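Local coordinates for epimerase family protein SDR39U1 (Homo sapiens, PDB 4B4O) that binds NADPH and is a putative NADP-dependent oxidoreductase of the short-chain dehydrogenase/reductase family, its substrate not established, at residues A[150-154]-A[205-209]; A[183-189]-A[261-266]; A[191-195]-A[287-291]; A[227-232]-A[284-288]. The protein carries 3 engineered substitutions. The contacts are given in a common frame with arbitrary orientation. Residue numbers count along the deposited sequence, not the author numbering.

Contact 1. Residues A[150-154]-A[205-209]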
loop_
_atom_site.group_PDB
_atom_site.type_symbol
_atom_site.label_atom_id
_atom_site.label_comp_id
_atom_site.label_asym_id
_atom_site.label_seq_id
_atom_site.Cartn_x
_atom_site.Cartn_y
_atom_site.Cartn_z
ATOM N N THR A 150 -22.031 -5.051 5.429
ATOM C CA THR A 150 -20.948 -4.122 5.154
ATOM C C THR A 150 -20.176 -4.544 3.913
ATOM O O THR A 150 -19.629 -5.634 3.835
ATOM C CB THR A 150 -19.992 -3.990 6.350
ATOM O OG1 THR A 150 -20.717 -3.502 7.484
ATOM C CG2 THR A 150 -18.867 -3.026 6.027
ATOM N N ARG A 151 -20.143 -3.636 2.951
ATOM C CA ARG A 151 -19.434 -3.812 1.688
ATOM C C ARG A 151 -17.925 -3.927 1.953
ATOM O O ARG A 151 -17.379 -3.167 2.737
ATOM C CB ARG A 151 -19.738 -2.617 0.809
ATOM C CG ARG A 151 -19.574 -2.864 -0.668
ATOM C CD ARG A 151 -20.287 -1.796 -1.473
ATOM N NE ARG A 151 -20.041 -0.445 -0.968
ATOM C CZ ARG A 151 -18.910 0.230 -1.130
ATOM N NH1 ARG A 151 -17.875 -0.308 -1.771
ATOM N NH2 ARG A 151 -18.791 1.446 -0.632
ATOM N N GLN A 152 -17.271 -4.908 1.330
ATOM C CA GLN A 152 -15.864 -5.216 1.626
ATOM C C GLN A 152 -14.981 -5.050 0.403
ATOM O O GLN A 152 -15.297 -5.554 -0.684
ATOM C CB GLN A 152 -15.708 -6.639 2.181
ATOM C CG GLN A 152 -16.504 -6.871 3.450
ATOM C CD GLN A 152 -16.189 -8.152 4.161
ATOM O OE1 GLN A 152 -15.066 -8.403 4.621
ATOM N NE2 GLN A 152 -17.209 -8.957 4.312
ATOM N N VAL A 153 -13.873 -4.337 0.586
ATOM C CA VAL A 153 -12.913 -4.124 -0.486
ATOM C C VAL A 153 -11.502 -4.374 0.057
ATOM O O VAL A 153 -11.186 -4.013 1.183
ATOM C CB VAL A 153 -12.988 -2.691 -1.075
ATOM C CG1 VAL A 153 -11.953 -2.532 -2.180
ATOM C CG2 VAL A 153 -14.366 -2.403 -1.633
ATOM N N VAL A 154 -10.663 -5.014 -0.747
ATOM C CA VAL A 154 -9.261 -5.145 -0.414
ATOM C C VAL A 154 -8.486 -4.599 -1.593
ATOM O O VAL A 154 -8.662 -5.057 -2.706
ATOM C CB VAL A 154 -8.848 -6.604 -0.150
ATOM C CG1 VAL A 154 -7.344 -6.697 -0.057
ATOM C CG2 VAL A 154 -9.500 -7.125 1.118
ATOM N N ALA A 205 -13.487 3.380 -3.665
ATOM C CA ALA A 205 -14.011 2.184 -2.994
ATOM C C ALA A 205 -14.979 2.587 -1.883
ATOM O O ALA A 205 -16.059 2.031 -1.741
ATOM C CB ALA A 205 -12.888 1.330 -2.428
ATOM N N LEU A 206 -14.596 3.613 -1.126
ATOM C CA LEU A 206 -15.441 4.120 -0.052
ATOM C C LEU A 206 -16.740 4.751 -0.569
ATOM O O LEU A 206 -17.759 4.593 0.035
ATOM C CB LEU A 206 -14.662 5.112 0.822
ATOM C CG LEU A 206 -13.499 4.533 1.625
ATOM C CD1 LEU A 206 -12.585 5.599 2.220
ATOM C CD2 LEU A 206 -14.048 3.693 2.751
ATOM N N GLU A 207 -16.701 5.463 -1.683
ATOM C CA GLU A 207 -17.864 6.229 -2.140
ATOM C C GLU A 207 -18.816 5.407 -2.996
ATOM O O GLU A 207 -20.020 5.498 -2.844
ATOM C CB GLU A 207 -17.419 7.437 -2.956
ATOM C CG GLU A 207 -16.701 8.501 -2.145
ATOM C CD GLU A 207 -16.248 9.690 -2.985
ATOM O OE1 GLU A 207 -16.350 9.640 -4.217
ATOM O OE2 GLU A 207 -15.817 10.706 -2.416
ATOM N N ALA A 208 -18.270 4.638 -3.936
ATOM C CA ALA A 208 -19.057 3.970 -4.957
ATOM C C ALA A 208 -19.547 2.633 -4.420
ATOM O O ALA A 208 -18.752 1.744 -4.122
ATOM C CB ALA A 208 -18.194 3.783 -6.199
ATOM N N ASN A 209 -20.855 2.462 -4.326
ATOM C CA ASN A 209 -21.373 1.266 -3.676
ATOM C C ASN A 209 -21.503 0.011 -4.583
ATOM O O ASN A 209 -22.009 -1.004 -4.134
ATOM C CB ASN A 209 -22.687 1.564 -2.921
ATOM C CG ASN A 209 -23.854 1.763 -3.844
ATOM O OD1 ASN A 209 -23.722 1.604 -5.067
ATOM N ND2 ASN A 209 -25.017 2.105 -3.273
#
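The last turn of a helix has carbonyls without amide partners, and a side chain from a neighbouring strand can bond one. Here Arg151, at the start of a strand, donates from both NH1 and NH2 to Ala205 O, each at 3.0 Å, so one carbonyl near the C-terminal end of the helix is gripped by a forked pair of hydrogen bonds. NH1 also donates a hydrogen bond to Val211 O, just after segment 205-209. Ala208 O and Asn209 CA lie over one face of the guanidinium, and Arg151 CD is in van der Waals contact with Asn209 O at 3.3 Å. Apolar packing is modest: two residues along the strand, Val153 points the same way and sets CG1 4.0 Å from Ala205 CB. The fold is the parallel Rossmann sheet: strand 151-161 pairs with strand 102-108 and with strand 213-217, and helix 195-207 packs on this sheet, its Leu206 reaching Val104, Ala54 and Val56 as the chain turns back toward strand 213-217.

Contact 2. Residues A[183-189]-A[261-266]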
loop_
_atom_site.group_PDB
_atom_site.type_symbol
_atom_site.label_atom_id
_atom_site.label_comp_id
_atom_site.label_asym_id
_atom_site.label_seq_id
_atom_site.Cartn_x
_atom_site.Cartn_y
_atom_site.Cartn_z
ATOM N N ILE A 183 18.335 -1.808 -9.593
ATOM C CA ILE A 183 18.521 -2.762 -8.504
ATOM C C ILE A 183 18.633 -4.168 -9.086
ATOM O O ILE A 183 17.703 -4.647 -9.712
ATOM C CB ILE A 183 17.329 -2.740 -7.531
ATOM C CG1 ILE A 183 17.053 -1.314 -7.043
ATOM C CG2 ILE A 183 17.586 -3.666 -6.367
ATOM C CD1 ILE A 183 15.764 -1.207 -6.263
ATOM N N GLY A 184 19.768 -4.833 -8.883
ATOM C CA GLY A 184 19.978 -6.167 -9.444
ATOM C C GLY A 184 20.164 -6.133 -10.960
ATOM O O GLY A 184 20.896 -5.294 -11.479
ATOM N N SER A 185 19.472 -7.011 -11.672
ATOM C CA SER A 185 19.499 -7.004 -13.136
ATOM C C SER A 185 18.733 -5.819 -13.715
ATOM O O SER A 185 19.036 -5.365 -14.804
ATOM C CB SER A 185 18.875 -8.283 -13.701
ATOM O OG SER A 185 17.485 -8.362 -13.405
ATOM N N GLY A 186 17.735 -5.340 -12.975
ATOM C CA GLY A 186 16.859 -4.279 -13.444
ATOM C C GLY A 186 15.726 -4.790 -14.301
ATOM O O GLY A 186 14.805 -4.045 -14.632
ATOM N N HIS A 187 15.772 -6.070 -14.642
ATOM C CA HIS A 187 14.746 -6.660 -15.502
ATOM C C HIS A 187 13.445 -6.932 -14.827
ATOM O O HIS A 187 12.441 -7.093 -15.503
ATOM C CB HIS A 187 15.276 -7.930 -16.157
ATOM C CG HIS A 187 16.240 -7.636 -17.283
ATOM N ND1 HIS A 187 17.530 -7.995 -17.268
ATOM C CD2 HIS A 187 16.047 -6.919 -18.457
ATOM C CE1 HIS A 187 18.128 -7.571 -18.402
ATOM N NE2 HIS A 187 17.213 -6.919 -19.132
ATOM N N GLN A 188 13.456 -6.976 -13.504
ATOM C CA GLN A 188 12.274 -7.334 -12.732
ATOM C C GLN A 188 11.139 -6.309 -12.873
ATOM O O GLN A 188 11.371 -5.119 -13.036
ATOM C CB GLN A 188 12.630 -7.533 -11.260
ATOM C CG GLN A 188 13.025 -6.280 -10.479
ATOM C CD GLN A 188 14.482 -5.886 -10.607
ATOM O OE1 GLN A 188 15.173 -6.237 -11.577
ATOM N NE2 GLN A 188 14.948 -5.116 -9.628
ATOM N N PHE A 189 9.908 -6.796 -12.861
ATOM C CA PHE A 189 8.757 -5.927 -12.940
ATOM C C PHE A 189 8.698 -5.023 -11.708
ATOM O O PHE A 189 9.058 -5.420 -10.581
ATOM C CB PHE A 189 7.461 -6.712 -13.090
ATOM C CG PHE A 189 7.335 -7.431 -14.400
ATOM C CD1 PHE A 189 7.200 -6.727 -15.597
ATOM C CD2 PHE A 189 7.341 -8.817 -14.443
ATOM C CE1 PHE A 189 7.091 -7.386 -16.808
ATOM C CE2 PHE A 189 7.240 -9.481 -15.653
ATOM C CZ PHE A 189 7.106 -8.767 -16.836
ATOM N N LEU A 261 12.623 -6.158 -3.563
ATOM C CA LEU A 261 13.443 -5.194 -4.306
ATOM C C LEU A 261 14.049 -5.789 -5.591
ATOM O O LEU A 261 14.079 -5.125 -6.630
ATOM C CB LEU A 261 14.564 -4.627 -3.404
ATOM C CG LEU A 261 14.260 -3.541 -2.356
ATOM C CD1 LEU A 261 13.241 -4.097 -1.375
ATOM C CD2 LEU A 261 15.484 -3.081 -1.576
ATOM N N LEU A 262 14.541 -7.023 -5.508
ATOM C CA LEU A 262 15.259 -7.674 -6.614
ATOM C C LEU A 262 14.358 -8.421 -7.584
ATOM O O LEU A 262 14.760 -8.708 -8.702
ATOM C CB LEU A 262 16.290 -8.663 -6.065
ATOM C CG LEU A 262 17.409 -8.110 -5.180
ATOM C CD1 LEU A 262 18.173 -9.254 -4.547
ATOM C CD2 LEU A 262 18.335 -7.210 -5.970
ATOM N N GLU A 263 13.136 -8.718 -7.160
ATOM C CA GLU A 263 12.197 -9.442 -8.000
ATOM C C GLU A 263 10.890 -8.684 -8.107
ATOM O O GLU A 263 10.705 -7.651 -7.464
ATOM C CB GLU A 263 11.955 -10.841 -7.433
ATOM C CG GLU A 263 13.221 -11.641 -7.157
ATOM C CD GLU A 263 12.933 -13.074 -6.757
ATOM O OE1 GLU A 263 12.152 -13.734 -7.465
ATOM O OE2 GLU A 263 13.483 -13.534 -5.733
ATOM N N GLY A 264 9.986 -9.198 -8.930
ATOM C CA GLY A 264 8.736 -8.515 -9.214
ATOM C C GLY A 264 7.643 -9.315 -9.894
ATOM O O GLY A 264 7.870 -10.388 -10.428
ATOM N N GLN A 265 6.442 -8.748 -9.842
ATOM C CA GLN A 265 5.225 -9.346 -10.391
ATOM C C GLN A 265 4.686 -8.398 -11.445
ATOM O O GLN A 265 4.570 -7.183 -11.188
ATOM C CB GLN A 265 4.109 -9.433 -9.334
ATOM C CG GLN A 265 4.456 -9.964 -7.958
ATOM C CD GLN A 265 5.133 -8.976 -7.038
ATOM O OE1 GLN A 265 5.373 -7.830 -7.390
ATOM N NE2 GLN A 265 5.426 -9.431 -5.815
ATOM N N LYS A 266 4.284 -8.922 -12.594
ATOM C CA LYS A 266 3.545 -8.105 -13.555
ATOM C C LYS A 266 2.072 -8.129 -13.153
ATOM O O LYS A 266 1.416 -9.168 -13.221
ATOM C CB LYS A 266 3.771 -8.639 -14.965
ATOM C CG LYS A 266 2.865 -8.083 -16.059
ATOM C CD LYS A 266 2.929 -6.568 -16.230
ATOM C CE LYS A 266 2.173 -6.097 -17.502
ATOM N NZ LYS A 266 2.275 -6.931 -18.761
HETATM O O HOH W 1 17.458 -8.414 -10.391
HETATM O O HOH W 2 10.037 -9.834 -12.521
#
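Ile183 opens the loop by laying CG2 against Leu262 CD2 at 3.6 Å and, more loosely, against Leu261 CB at 4.3 Å, a small apolar patch that Val249 of helix 246-253 extends. A type II' beta turn runs from Ile183 to Gly186. Gly184, with its positive phi, brings its CA to 4.0 Å from Leu262 CD2, where a beta carbon would be tight. Ser185 N donates to a water that in turn donates to Leu262 O, and Ser185 OG accepts from His187 N in an ST turn. The principle at work is the loop between helix 166-176 and strand 192-194 docking on the C-terminal end of a helix: helix 255-262 stops here, in the C-terminal part of the chain, and its last carbonyls need partners. Gln188 supplies one, NE2 giving hydrogen bonds to Leu261 O (3.1 Å) and to Ile183 O (2.8 Å), thereby bracing its own loop as well. Phe189 then meets the extended chain beyond the helix. Its N is linked through a second water to Gly264 O, its O receives a CA-H...O contact from Gly264 CA at 3.4 Å, where a side chain on Gly264 would clash, and its ring carries Lys266 CB over one face, a CH-pi contact 3.5 Å from the centroid.

Contact 3. Residues A[191-195]-A[287-291]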
loop_
_atom_site.group_PDB
_atom_site.type_symbol
_atom_site.label_atom_id
_atom_site.label_comp_id
_atom_site.label_asym_id
_atom_site.label_seq_id
_atom_site.Cartn_x
_atom_site.Cartn_y
_atom_site.Cartn_z
ATOM N N PRO A 191 5.877 -3.075 -10.038
ATOM C CA PRO A 191 4.490 -2.641 -9.824
ATOM C C PRO A 191 4.485 -1.403 -8.938
ATOM O O PRO A 191 5.048 -1.442 -7.839
ATOM C CB PRO A 191 3.843 -3.828 -9.089
ATOM C CG PRO A 191 4.960 -4.521 -8.417
ATOM C CD PRO A 191 6.198 -4.279 -9.258
ATOM N N TRP A 192 3.874 -0.329 -9.418
ATOM C CA TRP A 192 3.917 0.930 -8.713
ATOM C C TRP A 192 2.602 1.624 -8.858
ATOM O O TRP A 192 1.811 1.292 -9.748
ATOM C CB TRP A 192 5.033 1.787 -9.295
ATOM C CG TRP A 192 4.753 2.179 -10.713
ATOM C CD1 TRP A 192 5.076 1.494 -11.857
ATOM C CD2 TRP A 192 4.015 3.361 -11.167
ATOM N NE1 TRP A 192 4.617 2.149 -12.949
ATOM C CE2 TRP A 192 3.970 3.274 -12.609
ATOM C CE3 TRP A 192 3.405 4.444 -10.527
ATOM C CZ2 TRP A 192 3.339 4.222 -13.378
ATOM C CZ3 TRP A 192 2.767 5.398 -11.306
ATOM C CH2 TRP A 192 2.744 5.289 -12.708
ATOM N N ILE A 193 2.366 2.617 -8.007
ATOM C CA ILE A 193 1.216 3.510 -8.133
ATOM C C ILE A 193 1.577 4.860 -7.524
ATOM O O ILE A 193 2.328 4.934 -6.547
ATOM C CB ILE A 193 -0.036 2.939 -7.430
ATOM C CG1 ILE A 193 -1.285 3.748 -7.787
ATOM C CG2 ILE A 193 0.132 2.874 -5.900
ATOM C CD1 ILE A 193 -2.572 3.061 -7.365
ATOM N N HIS A 194 1.076 5.933 -8.122
ATOM C CA HIS A 194 1.251 7.253 -7.557
ATOM C C HIS A 194 0.359 7.363 -6.351
ATOM O O HIS A 194 -0.771 6.890 -6.358
ATOM C CB HIS A 194 0.921 8.325 -8.569
ATOM C CG HIS A 194 1.294 9.711 -8.118
ATOM N ND1 HIS A 194 0.521 10.435 -7.286
ATOM C CD2 HIS A 194 2.411 10.492 -8.391
ATOM C CE1 HIS A 194 1.100 11.623 -7.065
ATOM N NE2 HIS A 194 2.257 11.655 -7.736
ATOM N N ILE A 195 0.877 7.977 -5.293
ATOM C CA ILE A 195 0.127 8.087 -4.055
ATOM C C ILE A 195 -1.245 8.697 -4.276
ATOM O O ILE A 195 -2.193 8.313 -3.622
ATOM C CB ILE A 195 0.862 8.909 -2.965
ATOM C CG1 ILE A 195 0.036 8.855 -1.663
ATOM C CG2 ILE A 195 1.079 10.361 -3.432
ATOM C CD1 ILE A 195 0.783 8.556 -0.411
ATOM N N ALA A 287 4.021 10.433 -13.566
ATOM C CA ALA A 287 4.033 10.269 -12.124
ATOM C C ALA A 287 5.315 10.825 -11.514
ATOM O O ALA A 287 5.263 11.608 -10.561
ATOM C CB ALA A 287 3.843 8.814 -11.749
ATOM N N LEU A 288 6.462 10.437 -12.064
ATOM C CA LEU A 288 7.755 10.867 -11.514
ATOM C C LEU A 288 8.017 12.348 -11.749
ATOM O O LEU A 288 8.649 13.007 -10.938
ATOM C CB LEU A 288 8.894 9.991 -12.040
ATOM C CG LEU A 288 8.776 8.514 -11.595
ATOM C CD1 LEU A 288 9.966 7.700 -12.093
ATOM C CD2 LEU A 288 8.661 8.347 -10.097
ATOM N N LYS A 289 7.473 12.874 -12.834
ATOM C CA LYS A 289 7.534 14.307 -13.132
ATOM C C LYS A 289 6.780 15.149 -12.071
ATOM O O LYS A 289 7.284 16.187 -11.646
ATOM C CB LYS A 289 6.999 14.569 -14.546
ATOM C CG LYS A 289 6.976 16.017 -15.014
ATOM C CD LYS A 289 6.708 16.088 -16.521
ATOM C CE LYS A 289 5.916 17.322 -16.980
ATOM N NZ LYS A 289 6.638 18.615 -16.903
ATOM N N GLU A 290 5.603 14.694 -11.633
ATOM C CA GLU A 290 4.883 15.345 -10.537
ATOM C C GLU A 290 5.727 15.372 -9.264
ATOM O O GLU A 290 5.865 16.406 -8.612
ATOM C CB GLU A 290 3.558 14.619 -10.255
ATOM C CG GLU A 290 2.600 15.333 -9.293
ATOM C CD GLU A 290 2.957 15.199 -7.799
ATOM O OE1 GLU A 290 3.483 14.149 -7.361
ATOM O OE2 GLU A 290 2.659 16.161 -7.042
ATOM N N ILE A 291 6.285 14.222 -8.913
ATOM C CA ILE A 291 7.111 14.100 -7.721
ATOM C C ILE A 291 8.340 14.999 -7.798
ATOM O O ILE A 291 8.673 15.679 -6.845
ATOM C CB ILE A 291 7.543 12.636 -7.485
ATOM C CG1 ILE A 291 6.337 11.786 -7.064
ATOM C CG2 ILE A 291 8.649 12.537 -6.448
ATOM C CD1 ILE A 291 6.642 10.297 -7.065
#
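Where a short strand of a Rossmann-type sheet runs directly into a helix, the residue at the junction can do two jobs at once, and His194 is a clear example. It ends strand 192-194 and occupies the N-cap position of helix 195-207, its ND1 accepting from Gly196 N. That leaves NE2 to donate to Glu290 OE1 at 2.8 Å, a His-carboxylate hydrogen bond with the carboxylate oxygen near the plane of the imidazole. Around this polar link the packing is apolar: Ala287 CB sits 4.0 Å from His194 CD2 and 3.6 Å from Trp192 CZ3, so the small alanine touches both aromatic side chains that the strand sends toward helix 284-293. Ile291 CG1 adds a contact 4.1 Å from His194 NE2. Trp192 is held at its polar end by Ser221, through NE1, while the intervening Ile193 faces away from the helix. Strand and helix segments cross at 49° with their axes 9.8 Å apart. Helix 284-293 is thus a C-terminal addition packed on a strand-to-helix junction, and that junction, next to the strand carrying the NADP-binding Val160, is characteristic of the Rossmann-type alpha/beta fold.

Contact 4. Residues A[227-232]-A[284-288]. Engineered in segment 227-232: Phe232 (natural residue Leu).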
loop_
_atom_site.group_PDB
_atom_site.type_symbol
_atom_site.label_atom_id
_atom_site.label_comp_id
_atom_site.label_asym_id
_atom_site.label_seq_id
_atom_site.Cartn_x
_atom_site.Cartn_y
_atom_site.Cartn_z
ATOM N N GLU A 227 13.643 0.433 -16.153
ATOM C CA GLU A 227 12.866 1.565 -16.728
ATOM C C GLU A 227 12.526 2.629 -15.666
ATOM O O GLU A 227 12.609 3.820 -15.926
ATOM C CB GLU A 227 11.598 1.070 -17.466
ATOM C CG GLU A 227 10.651 2.181 -17.978
ATOM C CD GLU A 227 9.274 1.657 -18.444
ATOM O OE1 GLU A 227 9.227 0.457 -18.867
ATOM O OE2 GLU A 227 8.245 2.404 -18.374
ATOM N N PHE A 228 12.200 2.189 -14.460
ATOM C CA PHE A 228 12.013 3.113 -13.344
ATOM C C PHE A 228 13.245 3.995 -13.052
ATOM O O PHE A 228 13.128 5.207 -12.890
ATOM C CB PHE A 228 11.624 2.352 -12.053
ATOM C CG PHE A 228 11.735 3.186 -10.819
ATOM C CD1 PHE A 228 10.768 4.126 -10.534
ATOM C CD2 PHE A 228 12.835 3.086 -9.994
ATOM C CE1 PHE A 228 10.874 4.935 -9.428
ATOM C CE2 PHE A 228 12.963 3.905 -8.883
ATOM C CZ PHE A 228 11.976 4.828 -8.595
ATOM N N ALA A 229 14.409 3.378 -12.936
ATOM C CA ALA A 229 15.619 4.118 -12.612
ATOM C C ALA A 229 15.910 5.152 -13.690
ATOM O O ALA A 229 16.237 6.306 -13.396
ATOM C CB ALA A 229 16.805 3.167 -12.416
ATOM N N GLN A 230 15.801 4.723 -14.937
ATOM C CA GLN A 230 16.091 5.574 -16.079
ATOM C C GLN A 230 15.128 6.772 -16.154
ATOM O O GLN A 230 15.567 7.910 -16.283
ATOM C CB GLN A 230 16.049 4.724 -17.347
ATOM C CG GLN A 230 16.286 5.466 -18.645
ATOM C CD GLN A 230 16.002 4.549 -19.880
ATOM O OE1 GLN A 230 16.590 3.458 -20.040
ATOM N NE2 GLN A 230 15.065 4.997 -20.752
ATOM N N THR A 231 13.832 6.505 -16.005
ATOM C CA THR A 231 12.785 7.545 -16.045
ATOM C C THR A 231 12.892 8.519 -14.887
ATOM O O THR A 231 12.654 9.696 -15.014
ATOM C CB THR A 231 11.372 6.912 -15.986
ATOM O OG1 THR A 231 11.238 5.950 -17.033
ATOM C CG2 THR A 231 10.262 7.965 -16.157
ATOM N N PHE A 232 13.292 8.000 -13.735
ATOM C CA PHE A 232 13.460 8.826 -12.555
ATOM C C PHE A 232 14.672 9.757 -12.709
ATOM O O PHE A 232 14.581 10.945 -12.405
ATOM C CB PHE A 232 13.608 7.923 -11.330
ATOM C CG PHE A 232 13.494 8.628 -10.016
ATOM C CD1 PHE A 232 12.858 9.850 -9.898
ATOM C CD2 PHE A 232 13.989 8.019 -8.863
ATOM C CE1 PHE A 232 12.746 10.469 -8.657
ATOM C CE2 PHE A 232 13.859 8.618 -7.622
ATOM C CZ PHE A 232 13.246 9.846 -7.520
ATOM N N LEU A 284 4.290 6.214 -16.060
ATOM C CA LEU A 284 5.339 6.399 -15.048
ATOM C C LEU A 284 6.043 7.739 -15.134
ATOM O O LEU A 284 6.356 8.358 -14.117
ATOM C CB LEU A 284 6.372 5.261 -15.128
ATOM C CG LEU A 284 7.450 5.207 -14.037
ATOM C CD1 LEU A 284 6.884 5.171 -12.617
ATOM C CD2 LEU A 284 8.283 3.972 -14.347
ATOM N N GLY A 285 6.342 8.165 -16.350
ATOM C CA GLY A 285 6.954 9.464 -16.582
ATOM C C GLY A 285 6.153 10.582 -15.963
ATOM O O GLY A 285 6.696 11.436 -15.301
ATOM N N ALA A 286 4.852 10.601 -16.208
ATOM C CA ALA A 286 4.006 11.664 -15.669
ATOM C C ALA A 286 4.020 11.636 -14.143
ATOM O O ALA A 286 4.022 12.688 -13.518
ATOM C CB ALA A 286 2.588 11.547 -16.200
ATOM N N ALA A 287 4.021 10.433 -13.566
ATOM C CA ALA A 287 4.033 10.269 -12.124
ATOM C C ALA A 287 5.315 10.825 -11.514
ATOM O O ALA A 287 5.263 11.608 -10.561
ATOM C CB ALA A 287 3.843 8.814 -11.749
ATOM N N LEU A 288 6.462 10.437 -12.064
ATOM C CA LEU A 288 7.755 10.867 -11.514
ATOM C C LEU A 288 8.017 12.348 -11.749
ATOM O O LEU A 288 8.649 13.007 -10.938
ATOM C CB LEU A 288 8.894 9.991 -12.040
ATOM C CG LEU A 288 8.776 8.514 -11.595
ATOM C CD1 LEU A 288 9.966 7.700 -12.093
ATOM C CD2 LEU A 288 8.661 8.347 -10.097
#
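Two helical segments, 227-232 and 284-288, run in broadly the same direction, crossing at -49° with their axes 9.8 Å apart. The backbones come nearest at Thr231 and Gly285, whose CA atoms are 6.2 Å apart, and at Phe232 and Leu288, at 6.1 Å. Thr231 CG2 rests 3.7 Å from Gly285 CA, glycine presenting bare backbone to the methyl. The Thr231 hydroxyl turns back into its own helix, OG1 donating to Glu227 O at 2.8 Å, so the group is satisfied internally. Leu288 makes most of the packing: CD1 lies 3.9 Å from Phe228 CE1, 4.1 Å from Thr231 CG2 and 3.7 Å from Phe232 CB, Phe232 being an engineered replacement for leucine. Leu284 packs one turn earlier, CD2 4.0 Å from Phe228 CA. Phe228 also stacks on Phe190 and touches Met168 and Met171 of helix 166-176. With contact between the segments made by carbon-rich surfaces, the joint depends on shape and on exclusion of water rather than on directional bonds.

Contact 3 is the most buried of the four; contacts 1, 2 and 4 are partly buried and lie farther from the centre of the chain. Contacts 3 and 4 form one unit, sharing Ala287 and Leu288 of helix 284-293, which meets strand 192-194 through one set of residues and helix 225-236 through another; Trp192 CZ2 lies 3.4 Å from Leu284 CA. Contact 2 adjoins contact 3 through Gln265 and Pro191. Contact 1 stands apart, its centre about 32 Å from that of contact 2, yet reaches the same sheet as contact 3. Chemistry follows place: contacts 1 and 2 satisfy helix-end carbonyls, contact 3 combines one His-carboxylate hydrogen bond, at the partly exposed Glu290, with apolar packing, and contact 4 is apolar packing.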